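Local coordinates for leucine-rich repeat protein TpLRR (Treponema pallidum, PDB 6MLX) that is of unknown function but is a secreted, probably periplasmic protein built around a region of BspA-type leucine-rich repeats, at residues G118-S123 / A144-A149. Sequence-based numbering, arbitrary orientation.
Sequences GQDVFS and AFRDCA
Phe-122 and Phe-145 lie side by side in the buried interior, pointing the same way with ring planes 7° apart but slid so far that they barely overlap. Their closest approach is Phe-122 CD2 to Phe-145 CE1, 3.5 Å. In both, CG sits anti to the carbonyl carbon (chi1 near -60°); with similar backbone angles, this shared rotamer sets the two rings alike, and large flat phenylalanines suit a row of repeated, near-parallel rings in the core.

The backbones also meet. Phe-122 N donates to Ala-144 O over 2.9 Å, and Ser-123 CA makes a weaker CA-H...O contact of 3.3 Å with Arg-146 O. The chains come to 4.1 Å between the CA atoms of Asp-120 and Ala-144.

Toward solvent, a salt bridge joins the coils. Arg-146 NE, 2.8 Å from Asp-120 OD1, donates nearly straight (169°), with the oxygen in the guanidinium plane; a bend at chi3 helps bring this long side chain round. One water accepts a weak bond from Arg-146 NH2 and donates to Asp-120 OD2.

The segments follow the parallel strands 116-117 and 139-140 of adjacent coils of the leucine-rich repeat solenoid; the ring of Phe-99 meets that of Phe-122 in a nearly parallel plane, and Glu-169 also pairs with Arg-146.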
ATOM      1  N   GLY A 118      -4.479   4.321  -3.149  1.00 27.85           N
ATOM      2  CA  GLY A 118      -4.297   5.642  -3.723  1.00 27.70           C
ATOM      3  C   GLY A 118      -3.016   5.753  -4.535  1.00 27.79           C
ATOM      4  O   GLY A 118      -2.251   4.801  -4.690  1.00 27.99           O
ATOM      5  N   GLN A 119      -2.778   6.960  -5.057  1.00 27.92           N
ATOM      6  CA  GLN A 119      -1.559   7.224  -5.820  1.00 27.85           C
ATOM      7  C   GLN A 119      -0.313   7.051  -4.954  1.00 27.93           C
ATOM      8  O   GLN A 119      -0.311   7.393  -3.768  1.00 27.74           O
ATOM      9  CB  GLN A 119      -1.574   8.652  -6.390  1.00 27.44           C
ATOM     10  CG  GLN A 119      -2.709   8.959  -7.327  1.00 27.29           C
ATOM     11  CD  GLN A 119      -2.627  10.360  -7.934  1.00 26.84           C
ATOM     12  OE1 GLN A 119      -3.111  10.587  -9.048  1.00 26.63           O
ATOM     13  NE2 GLN A 119      -2.024  11.304  -7.202  1.00 26.36           N
ATOM     14  N   ASP A 120       0.753   6.521  -5.564  1.00 27.98           N
ATOM     15  CA  ASP A 120       2.102   6.511  -4.979  1.00 27.93           C
ATOM     16  C   ASP A 120       2.158   5.851  -3.599  1.00 28.09           C
ATOM     17  O   ASP A 120       3.025   6.179  -2.782  1.00 27.96           O
ATOM     18  CB  ASP A 120       2.682   7.933  -4.906  1.00 27.55           C
ATOM     19  CG  ASP A 120       2.831   8.571  -6.285  1.00 27.46           C
ATOM     20  OD1 ASP A 120       3.793   8.244  -6.993  1.00 27.65           O
ATOM     21  OD2 ASP A 120       1.968   9.372  -6.685  1.00 27.30           O
ATOM     22  N   VAL A 121       1.262   4.895  -3.326  1.00 28.11           N
ATOM     23  CA  VAL A 121       1.152   4.372  -1.966  1.00 28.14           C
ATOM     24  C   VAL A 121       2.429   3.646  -1.565  1.00 28.29           C
ATOM     25  O   VAL A 121       2.915   3.795  -0.438  1.00 28.19           O
ATOM     26  CB  VAL A 121      -0.086   3.467  -1.824  1.00 28.28           C
ATOM     27  CG1 VAL A 121       0.063   2.554  -0.604  1.00 28.34           C
ATOM     28  CG2 VAL A 121      -1.350   4.325  -1.689  1.00 28.08           C
ATOM     29  N   PHE A 122       2.997   2.858  -2.476  1.00 28.27           N
ATOM     30  CA  PHE A 122       4.235   2.141  -2.200  1.00 28.38           C
ATOM     31  C   PHE A 122       5.399   2.727  -2.984  1.00 28.34           C
ATOM     32  O   PHE A 122       6.371   2.032  -3.279  1.00 28.46           O
ATOM     33  CB  PHE A 122       4.054   0.648  -2.471  1.00 28.61           C
ATOM     34  CG  PHE A 122       2.979   0.030  -1.620  1.00 28.62           C
ATOM     35  CD1 PHE A 122       3.221  -0.265  -0.281  1.00 28.58           C
ATOM     36  CD2 PHE A 122       1.707  -0.197  -2.135  1.00 28.65           C
ATOM     37  CE1 PHE A 122       2.220  -0.803   0.521  1.00 28.57           C
ATOM     38  CE2 PHE A 122       0.713  -0.743  -1.349  1.00 28.56           C
ATOM     39  CZ  PHE A 122       0.959  -1.033  -0.014  1.00 28.54           C
ATOM     40  N   SER A 123       5.301   4.013  -3.320  1.00 28.42           N
ATOM     41  CA  SER A 123       6.391   4.727  -3.976  1.00 28.36           C
ATOM     42  C   SER A 123       7.679   4.580  -3.174  1.00 28.32           C
ATOM     43  O   SER A 123       7.692   4.782  -1.958  1.00 28.18           O
ATOM     44  CB  SER A 123       6.021   6.210  -4.130  1.00 28.03           C
ATOM     45  OG  SER A 123       7.071   6.930  -4.772  1.00 27.99           O
ATOM     46  N   ALA A 144       1.415   3.711  -8.018  1.00 27.99           N
ATOM     47  CA  ALA A 144       1.236   2.977  -6.769  1.00 28.06           C
ATOM     48  C   ALA A 144       2.470   2.160  -6.401  1.00 28.17           C
ATOM     49  O   ALA A 144       2.776   2.009  -5.217  1.00 28.15           O
ATOM     50  CB  ALA A 144       0.011   2.070  -6.853  1.00 28.11           C
ATOM     51  N   PHE A 145       3.188   1.634  -7.390  1.00 28.20           N
ATOM     52  CA  PHE A 145       4.418   0.895  -7.135  1.00 28.33           C
ATOM     53  C   PHE A 145       5.621   1.555  -7.806  1.00 28.39           C
ATOM     54  O   PHE A 145       6.564   0.877  -8.222  1.00 28.49           O
ATOM     55  CB  PHE A 145       4.251  -0.558  -7.570  1.00 28.61           C
ATOM     56  CG  PHE A 145       3.118  -1.237  -6.879  1.00 28.61           C
ATOM     57  CD1 PHE A 145       3.274  -1.718  -5.583  1.00 28.53           C
ATOM     58  CD2 PHE A 145       1.875  -1.347  -7.496  1.00 28.62           C
ATOM     59  CE1 PHE A 145       2.219  -2.332  -4.922  1.00 28.54           C
ATOM     60  CE2 PHE A 145       0.813  -1.955  -6.841  1.00 28.55           C
ATOM     61  CZ  PHE A 145       0.988  -2.447  -5.555  1.00 28.51           C
ATOM     62  N   ARG A 146       5.595   2.889  -7.894  1.00 28.53           N
ATOM     63  CA  ARG A 146       6.705   3.645  -8.466  1.00 28.47           C
ATOM     64  C   ARG A 146       7.995   3.363  -7.702  1.00 28.47           C
ATOM     65  O   ARG A 146       8.013   3.370  -6.471  1.00 28.37           O
ATOM     66  CB  ARG A 146       6.381   5.144  -8.421  1.00 28.14           C
ATOM     67  CG  ARG A 146       7.425   6.059  -9.068  1.00 28.07           C
ATOM     68  CD  ARG A 146       7.103   7.553  -8.796  1.00 27.59           C
ATOM     69  NE  ARG A 146       5.693   7.879  -9.018  1.00 27.48           N
ATOM     70  CZ  ARG A 146       5.137   7.988 -10.227  1.00 27.45           C
ATOM     71  NH1 ARG A 146       5.872   7.785 -11.309  1.00 27.62           N
ATOM     72  NH2 ARG A 146       3.847   8.290 -10.359  1.00 27.37           N
ATOM     73  N   ASP A 147       9.066   3.076  -8.439  1.00 28.60           N
ATOM     74  CA  ASP A 147      10.399   2.895  -7.858  1.00 28.62           C
ATOM     75  C   ASP A 147      10.452   1.778  -6.818  1.00 28.78           C
ATOM     76  O   ASP A 147      11.229   1.855  -5.858  1.00 28.67           O
ATOM     77  CB  ASP A 147      10.908   4.190  -7.226  1.00 28.32           C
ATOM     78  CG  ASP A 147      10.890   5.325  -8.181  1.00 28.18           C
ATOM     79  OD1 ASP A 147      11.311   5.126  -9.334  1.00 28.31           O
ATOM     80  OD2 ASP A 147      10.426   6.404  -7.786  1.00 27.97           O
ATOM     81  N   CYS A 148       9.633   0.740  -6.986  1.00 28.60           N
ATOM     82  CA  CYS A 148       9.788  -0.482  -6.198  1.00 28.85           C
ATOM     83  C   CYS A 148      10.838  -1.337  -6.908  1.00 29.16           C
ATOM     84  O   CYS A 148      10.542  -2.232  -7.701  1.00 29.31           O
ATOM     85  CB  CYS A 148       8.449  -1.187  -6.031  1.00 28.82           C
ATOM     86  SG  CYS A 148       7.308  -0.266  -4.922  1.00 28.51           S
ATOM     87  N   ALA A 149      12.104  -1.023  -6.630  1.00 29.25           N
ATOM     88  CA  ALA A 149      13.194  -1.571  -7.433  1.00 29.51           C
ATOM     89  C   ALA A 149      13.398  -3.065  -7.211  1.00 29.82           C
ATOM     90  O   ALA A 149      14.038  -3.714  -8.043  1.00 30.04           O
ATOM     91  CB  ALA A 149      14.495  -0.817  -7.146  1.00 29.53           C
TER
HETATM   92  O   HOH W   1       1.460   9.643  -9.351  1.00 27.47           O
HETATM   93  O   HOH W   2       9.379   7.156  -5.746  1.00 28.02           O